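Local structure of outer membrane porin protein 32 (Delftia acidovorans, 2FGQ) at residues 93-98 against 135-140; 87-92 against 139-144; 152-157 against 170-175. The protein forms trimeric, anion-selective channels across the bacterial outer membrane and binds malate in its pore. All blocks are in the same frame, centred on the assembly; numbering follows the deposited sequence.

Contact 1: 93-98 against 135-140; sequences DLVPTS and NNLISY. With CA (calcium ion), chain C.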
loop_
_atom_site.group_PDB
_atom_site.type_symbol
_atom_site.label_atom_id
_atom_site.label_comp_id
_atom_site.label_asym_id
_atom_site.label_seq_id
_atom_site.Cartn_x
_atom_site.Cartn_y
_atom_site.Cartn_z
ATOM N N ASP A 93 3.292 0.760 17.180
ATOM C CA ASP A 93 2.160 0.141 17.847
ATOM C C ASP A 93 1.465 1.188 18.667
ATOM O O ASP A 93 1.966 2.318 18.852
ATOM C CB ASP A 93 2.725 -0.948 18.765
ATOM C CG ASP A 93 1.727 -1.996 19.193
ATOM O OD1 ASP A 93 0.490 -1.970 18.863
ATOM O OD2 ASP A 93 2.154 -2.941 19.920
ATOM N N LEU A 94 0.319 0.808 19.181
ATOM C CA LEU A 94 -0.241 1.527 20.332
ATOM C C LEU A 94 0.784 1.639 21.451
ATOM O O LEU A 94 1.489 0.675 21.748
ATOM C CB LEU A 94 -1.479 0.811 20.883
ATOM C CG LEU A 94 -2.691 0.768 19.952
ATOM C CD1 LEU A 94 -3.672 -0.235 20.530
ATOM C CD2 LEU A 94 -3.289 2.123 19.850
ATOM N N VAL A 95 0.901 2.822 22.035
ATOM C CA VAL A 95 1.753 2.952 23.226
ATOM C C VAL A 95 1.022 2.311 24.420
ATOM O O VAL A 95 -0.178 2.154 24.382
ATOM C CB VAL A 95 2.122 4.432 23.524
ATOM C CG1 VAL A 95 2.957 4.984 22.363
ATOM C CG2 VAL A 95 0.914 5.297 23.797
ATOM N N PRO A 96 1.763 1.888 25.454
ATOM C CA PRO A 96 1.099 1.149 26.548
ATOM C C PRO A 96 -0.025 1.918 27.213
ATOM O O PRO A 96 -1.024 1.315 27.581
ATOM C CB PRO A 96 2.247 0.866 27.515
ATOM C CG PRO A 96 3.446 0.904 26.694
ATOM C CD PRO A 96 3.225 1.949 25.642
ATOM N N THR A 97 0.129 3.226 27.366
ATOM C CA THR A 97 -0.902 4.021 28.034
ATOM C C THR A 97 -2.221 4.035 27.247
ATOM O O THR A 97 -3.282 3.843 27.839
ATOM C CB THR A 97 -0.372 5.444 28.294
ATOM O OG1 THR A 97 0.351 5.935 27.153
ATOM C CG2 THR A 97 0.622 5.397 29.459
ATOM N N SER A 98 -2.169 4.183 25.929
ATOM C CA SER A 98 -3.397 4.153 25.157
ATOM C C SER A 98 -3.955 2.739 25.032
ATOM O O SER A 98 -5.168 2.549 25.144
ATOM C CB SER A 98 -3.216 4.763 23.768
ATOM O OG SER A 98 -2.397 3.914 22.996
ATOM N N ASN A 135 5.886 5.771 16.499
ATOM C CA ASN A 135 7.010 5.196 15.752
ATOM C C ASN A 135 8.159 4.874 16.691
ATOM O O ASN A 135 8.298 5.467 17.764
ATOM C CB ASN A 135 7.524 6.191 14.701
ATOM C CG ASN A 135 6.475 6.576 13.629
ATOM O OD1 ASN A 135 6.472 7.713 13.089
ATOM N ND2 ASN A 135 5.657 5.683 13.315
ATOM N N ASN A 136 8.986 3.942 16.259
ATOM C CA ASN A 136 10.288 3.700 16.910
ATOM C C ASN A 136 10.118 3.280 18.353
ATOM O O ASN A 136 10.968 3.591 19.208
ATOM C CB ASN A 136 11.129 4.966 16.880
ATOM C CG ASN A 136 11.223 5.560 15.452
ATOM O OD1 ASN A 136 11.438 4.818 14.480
ATOM N ND2 ASN A 136 11.012 6.874 15.316
ATOM N N LEU A 137 9.080 2.482 18.601
ATOM C CA LEU A 137 8.661 2.086 19.944
ATOM C C LEU A 137 9.217 0.713 20.394
ATOM O O LEU A 137 9.237 -0.264 19.634
ATOM C CB LEU A 137 7.127 2.070 19.952
ATOM C CG LEU A 137 6.473 1.647 21.276
ATOM C CD1 LEU A 137 6.682 2.687 22.385
ATOM C CD2 LEU A 137 5.000 1.454 21.020
ATOM N N ILE A 138 9.654 0.670 21.649
ATOM C CA ILE A 138 9.953 -0.579 22.341
ATOM C C ILE A 138 9.049 -0.635 23.538
ATOM O O ILE A 138 9.018 0.332 24.308
ATOM C CB ILE A 138 11.410 -0.614 22.841
ATOM C CG1 ILE A 138 12.350 -0.551 21.659
ATOM C CG2 ILE A 138 11.627 -1.906 23.612
ATOM C CD1 ILE A 138 13.867 -0.598 22.005
ATOM N N SER A 139 8.319 -1.740 23.680
ATOM C CA SER A 139 7.450 -1.887 24.840
ATOM C C SER A 139 7.696 -3.196 25.548
ATOM O O SER A 139 8.164 -4.179 24.945
ATOM C CB SER A 139 5.995 -1.832 24.487
ATOM O OG SER A 139 5.640 -0.624 23.886
ATOM N N TYR A 140 7.413 -3.174 26.837
ATOM C CA TYR A 140 7.505 -4.345 27.696
ATOM C C TYR A 140 6.201 -4.442 28.482
ATOM O O TYR A 140 5.795 -3.489 29.140
ATOM C CB TYR A 140 8.706 -4.255 28.638
ATOM C CG TYR A 140 8.669 -5.322 29.706
ATOM C CD1 TYR A 140 8.567 -6.672 29.358
ATOM C CD2 TYR A 140 8.682 -4.998 31.056
ATOM C CE1 TYR A 140 8.451 -7.658 30.299
ATOM C CE2 TYR A 140 8.558 -5.995 32.009
ATOM C CZ TYR A 140 8.461 -7.312 31.631
ATOM O OH TYR A 140 8.369 -8.274 32.620
HETATM CA CA CA C . 13.351 4.787 13.144
HETATM O O HOH W 1 3.102 -0.830 23.211
HETATM O O HOH W 2 12.136 6.201 11.534
#
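Asp93 and Leu137 face each other with their CA atoms 7.1 Å apart, and Pro96 and Ser139 at 7.2 Å, so no backbone hydrogen bond joins 93-98 to 135-140 and the side chains of the barrel strand bridge the gap. Leu137 does most of this work. Its CG stands anti to the backbone N (chi1 179°), and its CD2 branch ends against the other backbone, 3.7 Å from Leu94 O and close to Asp93 O. The same methyl touches Asp93 CB at 4.0 Å and also lies beside Val95 CG1; a branched, uncharged leucine suits a spot framed by aliphatic carbons and backbone carbonyl oxygens. Two residues on, Ser139 OG lies 3.9 Å from Pro96 CG and equally near its CD. The short serine side chain probably leaves room for water 1, which donates to Leu94 O at 2.6 Å and also hydrogen-bonds Ser139 OG at 2.6 Å, tying the two segments together. The carboxylate of Asp93 turns elsewhere: OD2 forms a salt bridge with Arg89. Just before Leu137, Asn136 OD1 binds a calcium ion at 2.3 Å, a site completed partly by Leu29, Asp64 and Gly309 of a second subunit, so this turn also belongs to the trimer interface. Val95 takes the N-cap position of helix 96-101, and proline fits the first turn, where no N-H is needed. This inward-folded stretch, whose Leu94 lines the malate pocket, pairs with strand 133-134 and rests on barrel strand 137-141, while from strand 171-179 Tyr171 packs on Val95 and Pro96, and Tyr175 on Pro96.

Contact 2: 87-92 against 139-144; sequences EVRLGR and SYYTPN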
loop_
_atom_site.group_PDB
_atom_site.type_symbol
_atom_site.label_atom_id
_atom_site.label_comp_id
_atom_site.label_asym_id
_atom_site.label_seq_id
_atom_site.Cartn_x
_atom_site.Cartn_y
_atom_site.Cartn_z
ATOM N N GLU A 87 6.272 -9.960 27.670
ATOM C CA GLU A 87 6.427 -9.748 26.229
ATOM C C GLU A 87 7.150 -8.446 25.961
ATOM O O GLU A 87 6.829 -7.411 26.557
ATOM C CB GLU A 87 5.049 -9.698 25.553
ATOM C CG GLU A 87 5.061 -9.598 24.048
ATOM C CD GLU A 87 3.668 -9.333 23.464
ATOM O OE1 GLU A 87 2.740 -8.909 24.183
ATOM O OE2 GLU A 87 3.504 -9.516 22.280
ATOM N N VAL A 88 8.122 -8.503 25.054
ATOM C CA VAL A 88 8.797 -7.333 24.545
ATOM C C VAL A 88 8.475 -7.211 23.060
ATOM O O VAL A 88 8.619 -8.165 22.322
ATOM C CB VAL A 88 10.318 -7.409 24.755
ATOM C CG1 VAL A 88 10.993 -6.221 24.141
ATOM C CG2 VAL A 88 10.630 -7.484 26.256
ATOM N N ARG A 89 8.050 -6.021 22.645
ATOM C CA ARG A 89 7.732 -5.725 21.229
ATOM C C ARG A 89 8.556 -4.566 20.706
ATOM O O ARG A 89 8.753 -3.566 21.408
ATOM C CB ARG A 89 6.297 -5.303 21.100
ATOM C CG ARG A 89 5.270 -6.226 21.605
ATOM C CD ARG A 89 3.834 -5.670 21.312
ATOM N NE ARG A 89 2.831 -6.407 22.020
ATOM C CZ ARG A 89 1.581 -6.033 22.164
ATOM N NH1 ARG A 89 1.114 -4.859 21.705
ATOM N NH2 ARG A 89 0.776 -6.844 22.809
ATOM N N LEU A 90 9.031 -4.714 19.469
ATOM C CA LEU A 90 9.704 -3.647 18.743
ATOM C C LEU A 90 8.912 -3.267 17.514
ATOM O O LEU A 90 8.616 -4.145 16.705
ATOM C CB LEU A 90 11.069 -4.103 18.216
ATOM C CG LEU A 90 12.342 -4.196 19.075
ATOM C CD1 LEU A 90 12.182 -4.358 20.486
ATOM C CD2 LEU A 90 13.447 -5.085 18.464
ATOM N N GLY A 91 8.685 -1.963 17.341
ATOM C CA GLY A 91 8.005 -1.458 16.168
ATOM C C GLY A 91 6.823 -0.567 16.490
ATOM O O GLY A 91 6.348 -0.444 17.649
ATOM N N ARG A 92 6.295 0.070 15.463
ATOM C CA ARG A 92 5.143 0.923 15.625
ATOM C C ARG A 92 3.944 0.155 16.206
ATOM O O ARG A 92 3.632 -0.959 15.782
ATOM C CB ARG A 92 4.729 1.519 14.290
ATOM C CG ARG A 92 3.559 2.521 14.519
ATOM C CD ARG A 92 3.273 3.339 13.376
ATOM N NE ARG A 92 2.043 4.073 13.522
ATOM C CZ ARG A 92 1.948 5.295 14.018
ATOM N NH1 ARG A 92 2.987 5.927 14.563
ATOM N NH2 ARG A 92 0.777 5.893 13.992
ATOM N N SER A 139 8.319 -1.740 23.680
ATOM C CA SER A 139 7.450 -1.887 24.840
ATOM C C SER A 139 7.696 -3.196 25.548
ATOM O O SER A 139 8.164 -4.179 24.945
ATOM C CB SER A 139 5.995 -1.832 24.487
ATOM O OG SER A 139 5.640 -0.624 23.886
ATOM N N TYR A 140 7.413 -3.174 26.837
ATOM C CA TYR A 140 7.505 -4.345 27.696
ATOM C C TYR A 140 6.201 -4.442 28.482
ATOM O O TYR A 140 5.795 -3.489 29.140
ATOM C CB TYR A 140 8.706 -4.255 28.638
ATOM C CG TYR A 140 8.669 -5.322 29.706
ATOM C CD1 TYR A 140 8.567 -6.672 29.358
ATOM C CD2 TYR A 140 8.682 -4.998 31.056
ATOM C CE1 TYR A 140 8.451 -7.658 30.299
ATOM C CE2 TYR A 140 8.558 -5.995 32.009
ATOM C CZ TYR A 140 8.461 -7.312 31.631
ATOM O OH TYR A 140 8.369 -8.274 32.620
ATOM N N TYR A 141 5.578 -5.605 28.414
ATOM C CA TYR A 141 4.352 -5.948 29.143
ATOM C C TYR A 141 4.635 -7.111 30.075
ATOM O O TYR A 141 5.137 -8.163 29.669
ATOM C CB TYR A 141 3.202 -6.296 28.183
ATOM C CG TYR A 141 2.795 -5.133 27.365
ATOM C CD1 TYR A 141 3.327 -4.914 26.093
ATOM C CD2 TYR A 141 1.844 -4.238 27.857
ATOM C CE1 TYR A 141 2.951 -3.804 25.350
ATOM C CE2 TYR A 141 1.420 -3.147 27.093
ATOM C CZ TYR A 141 1.994 -2.936 25.834
ATOM O OH TYR A 141 1.590 -1.844 25.083
ATOM N N THR A 142 4.346 -6.900 31.351
ATOM C CA THR A 142 4.523 -7.965 32.339
ATOM C C THR A 142 3.445 -9.003 32.211
ATOM O O THR A 142 2.370 -8.743 31.651
ATOM C CB THR A 142 4.462 -7.436 33.794
ATOM O OG1 THR A 142 3.123 -7.047 34.122
ATOM C CG2 THR A 142 5.337 -6.197 34.026
ATOM N N PRO A 143 3.670 -10.175 32.791
ATOM C CA PRO A 143 2.558 -11.085 33.028
ATOM C C PRO A 143 1.555 -10.438 34.023
ATOM O O PRO A 143 1.807 -9.401 34.669
ATOM C CB PRO A 143 3.237 -12.319 33.660
ATOM C CG PRO A 143 4.699 -12.183 33.322
ATOM C CD PRO A 143 4.930 -10.689 33.337
ATOM N N ASN A 144 0.395 -11.053 34.106
ATOM C CA ASN A 144 -0.588 -10.709 35.150
ATOM C C ASN A 144 -0.334 -11.696 36.300
ATOM O O ASN A 144 -0.505 -12.907 36.120
ATOM C CB ASN A 144 -2.002 -10.807 34.603
ATOM C CG ASN A 144 -3.075 -10.485 35.644
ATOM O OD1 ASN A 144 -2.970 -10.891 36.816
ATOM N ND2 ASN A 144 -4.131 -9.790 35.213
#
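Arg89 and Tyr141 meet across two neighbouring antiparallel strands of the 16-stranded porin barrel, on a face they share with Glu87 and Ser139. The strands 87-90 and 139-141 run at 160°, held by two hydrogen-bonded pairs: Glu87 and Tyr141 exchange N-H and C=O, as do Arg89 and Ser139, with Arg89 N to Ser139 O at 2.9 Å. Arg89 can be followed outward. From CB, its CG lies anti to the carbonyl carbon (chi1 -56°), and the chain then runs extended through CD to NE. NE donates to Glu87 OE2 at 3.2 Å, reaching it from above the carboxylate plane. CZ lies 4.1 Å from Tyr141 CE1, which sits over the centre of one guanidinium face, the two planes being oblique to each other. At the tip NH2 forms a salt bridge with Glu87 OE1 at 3.2 Å, met on the syn side but 31° out of the carboxylate plane, while NH1 makes a salt bridge with Asp93 and a hydrogen bond with Gln99. Arginine suits this place because its flat end can bind carboxylates round its rim and still lie against an aromatic ring; Arg76 close by adds a like charge, which the two acids probably offset. Tyr141 continues inward to pack on Pro96 and Gln99 of helix 96-101. The other face carries Val88 and Tyr140, a non-hydrogen-bonded pair, where an aliphatic and an aromatic residue fit the barrel exterior; Tyr140 OH hydrogen-bonds Phe85 O. Val88 CG2 touches Tyr140 CD1 at 3.8 Å, and that same ring carbon lies 3.4 Å from Glu87 O.

Contact 3: 152-157 against 170-175; sequences FGYAFD and RYIGGY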
loop_
_atom_site.group_PDB
_atom_site.type_symbol
_atom_site.label_atom_id
_atom_site.label_comp_id
_atom_site.label_asym_id
_atom_site.label_seq_id
_atom_site.Cartn_x
_atom_site.Cartn_y
_atom_site.Cartn_z
ATOM N N PHE A 152 5.192 -0.771 29.857
ATOM C CA PHE A 152 6.148 0.309 29.775
ATOM C C PHE A 152 6.631 0.449 28.335
ATOM O O PHE A 152 6.820 -0.532 27.651
ATOM C CB PHE A 152 7.369 0.008 30.639
ATOM C CG PHE A 152 7.038 -0.388 32.032
ATOM C CD1 PHE A 152 6.887 0.572 33.012
ATOM C CD2 PHE A 152 6.871 -1.731 32.357
ATOM C CE1 PHE A 152 6.553 0.190 34.308
ATOM C CE2 PHE A 152 6.558 -2.115 33.640
ATOM C CZ PHE A 152 6.392 -1.147 34.601
ATOM N N GLY A 153 6.817 1.686 27.903
ATOM C CA GLY A 153 7.276 1.936 26.546
ATOM C C GLY A 153 8.214 3.111 26.464
ATOM O O GLY A 153 8.125 4.059 27.248
ATOM N N TYR A 154 9.118 3.024 25.500
ATOM C CA TYR A 154 10.048 4.076 25.137
ATOM C C TYR A 154 10.054 4.148 23.607
ATOM O O TYR A 154 10.258 3.156 22.978
ATOM C CB TYR A 154 11.489 3.799 25.630
ATOM C CG TYR A 154 12.373 4.982 25.366
ATOM C CD1 TYR A 154 12.451 6.023 26.291
ATOM C CD2 TYR A 154 13.082 5.107 24.172
ATOM C CE1 TYR A 154 13.239 7.153 26.041
ATOM C CE2 TYR A 154 13.866 6.223 23.920
ATOM C CZ TYR A 154 13.935 7.247 24.858
ATOM O OH TYR A 154 14.712 8.372 24.615
ATOM N N ALA A 155 9.837 5.324 23.069
ATOM C CA ALA A 155 9.965 5.531 21.622
ATOM C C ALA A 155 11.044 6.554 21.404
ATOM O O ALA A 155 11.020 7.632 21.967
ATOM C CB ALA A 155 8.673 5.986 20.938
ATOM N N PHE A 156 11.968 6.214 20.523
ATOM C CA PHE A 156 13.062 7.075 20.165
ATOM C C PHE A 156 12.630 8.242 19.260
ATOM O O PHE A 156 11.911 8.070 18.287
ATOM C CB PHE A 156 14.125 6.274 19.407
ATOM C CG PHE A 156 14.729 5.142 20.187
ATOM C CD1 PHE A 156 14.193 3.883 20.135
ATOM C CD2 PHE A 156 15.871 5.338 20.935
ATOM C CE1 PHE A 156 14.765 2.841 20.840
ATOM C CE2 PHE A 156 16.454 4.287 21.667
ATOM C CZ PHE A 156 15.899 3.046 21.627
ATOM N N ASP A 157 13.137 9.419 19.554
ATOM C CA ASP A 157 12.929 10.589 18.728
ATOM C C ASP A 157 13.782 10.629 17.486
ATOM O O ASP A 157 13.359 11.192 16.475
ATOM C CB ASP A 157 13.164 11.866 19.528
ATOM C CG ASP A 157 14.464 11.859 20.247
ATOM O OD1 ASP A 157 15.496 12.391 19.728
ATOM O OD2 ASP A 157 14.572 11.278 21.345
ATOM N N ARG A 170 9.614 11.583 20.789
ATOM C CA ARG A 170 9.986 10.769 21.929
ATOM C C ARG A 170 8.744 10.469 22.764
ATOM O O ARG A 170 7.919 11.338 22.972
ATOM C CB ARG A 170 11.043 11.475 22.774
ATOM C CG ARG A 170 11.625 10.606 23.869
ATOM C CD ARG A 170 12.518 11.320 24.803
ATOM N NE ARG A 170 13.697 11.773 24.112
ATOM C CZ ARG A 170 14.565 12.657 24.592
ATOM N NH1 ARG A 170 14.354 13.232 25.774
ATOM N NH2 ARG A 170 15.654 12.954 23.876
ATOM N N TYR A 171 8.658 9.238 23.237
ATOM C CA TYR A 171 7.627 8.787 24.185
ATOM C C TYR A 171 8.287 8.066 25.311
ATOM O O TYR A 171 9.143 7.221 25.096
ATOM C CB TYR A 171 6.622 7.830 23.526
ATOM C CG TYR A 171 5.632 7.170 24.450
ATOM C CD1 TYR A 171 5.936 5.958 25.072
ATOM C CD2 TYR A 171 4.402 7.736 24.701
ATOM C CE1 TYR A 171 5.049 5.334 25.940
ATOM C CE2 TYR A 171 3.493 7.133 25.600
ATOM C CZ TYR A 171 3.841 5.925 26.219
ATOM O OH TYR A 171 2.948 5.271 27.031
ATOM N N ILE A 172 7.871 8.391 26.525
ATOM C CA ILE A 172 8.229 7.582 27.698
ATOM C C ILE A 172 6.961 7.443 28.529
ATOM O O ILE A 172 6.322 8.437 28.837
ATOM C CB ILE A 172 9.331 8.226 28.529
ATOM C CG1 ILE A 172 9.697 7.362 29.738
ATOM C CG2 ILE A 172 8.932 9.556 29.011
ATOM C CD1 ILE A 172 10.089 6.057 29.404
ATOM N N GLY A 173 6.560 6.239 28.859
ATOM C CA GLY A 173 5.298 6.116 29.556
ATOM C C GLY A 173 5.005 4.697 29.939
ATOM O O GLY A 173 5.693 3.769 29.560
ATOM N N GLY A 174 3.972 4.535 30.744
ATOM C CA GLY A 174 3.596 3.223 31.181
ATOM C C GLY A 174 2.380 3.269 32.067
ATOM O O GLY A 174 1.828 4.333 32.338
ATOM N N TYR A 175 1.986 2.089 32.518
ATOM C CA TYR A 175 0.845 1.964 33.400
ATOM C C TYR A 175 1.059 0.845 34.400
ATOM O O TYR A 175 1.834 -0.069 34.196
ATOM C CB TYR A 175 -0.451 1.685 32.624
ATOM C CG TYR A 175 -0.499 0.356 31.936
ATOM C CD1 TYR A 175 -0.894 -0.821 32.604
ATOM C CD2 TYR A 175 -0.164 0.271 30.594
ATOM C CE1 TYR A 175 -0.914 -2.050 31.929
ATOM C CE2 TYR A 175 -0.192 -0.902 29.931
ATOM C CZ TYR A 175 -0.532 -2.068 30.575
ATOM O OH TYR A 175 -0.586 -3.211 29.816
HETATM O O HOH W 3 17.649 13.040 21.126
#
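A beta hairpin of the porin barrel brings Tyr154 opposite Ile172 and Ala155 opposite Tyr171, its strands 152-155 and 171-175 running almost exactly antiparallel at 177°. Gly153 with Gly173 and Ala155 with Tyr171 are the hydrogen-bonded pairs, Ala155 N giving its hydrogen to Tyr171 O at 2.9 Å. Tyr171 CG stands anti to the backbone N (chi1 172°), and the ring runs beside Gly153, with CE1 3.6 Å from Gly153 O. Glycine suits both Gly153 and Gly173: a CB on Gly153 would sit tight against Tyr171 CE1, and one on Gly173 would collide with the phenol OH. That hydroxyl hydrogen-bonds Thr97, joining the strand to helix 96-101 inside the barrel. Ala155 ends at its CB, which packs on Tyr171 CB at 3.8 Å. On the outer face, Ile172 CD1 comes to the edge of the Tyr154 ring, 3.9 Å from CD1. Beyond the paired strands, Arg170 and Asp157 lie side by side in a salt bridge. The arginine chain bends at chi3 (-65°), and NE and NH2 both grip one oxygen, Asp157 OD2; this oxygen lies near the guanidinium plane, while both nitrogens reach it from the same face of the carboxylate. An alanine in place of Arg170 would probably leave Asp157 OD2 without both of these donors and open a gap beside the Tyr154 hydroxyl. The other carboxylate oxygen, OD1, accepts from Lys159 N and from water 3. Of the two bonds to OD2, that from Arg170 NE is shorter, at 2.9 Å, against 3.2 Å from Arg170 NH2.

How the contacts relate
Contact 1 is the buried one, whereas contact 2 lies at the surface and contact 3 is partly buried. Contacts 2 and 3 are pairings within the barrel wall, built on regular backbone hydrogen bonds; each adds an arginine-carboxylate salt bridge, within one strand in contact 2 but between the segments in contact 3. Contact 1 instead sets an inward-folded segment against that wall through methyl groups, a proline and a bridging water. Strand 137-141 serves contacts 1 and 2, which share Ser139 and Tyr140, and it neighbours strand 148-155 of contact 3. Contacts 2 and 3 both reach the helix start of contact 1: Tyr141 packs on Pro96 and Tyr171 hydrogen-bonds Thr97.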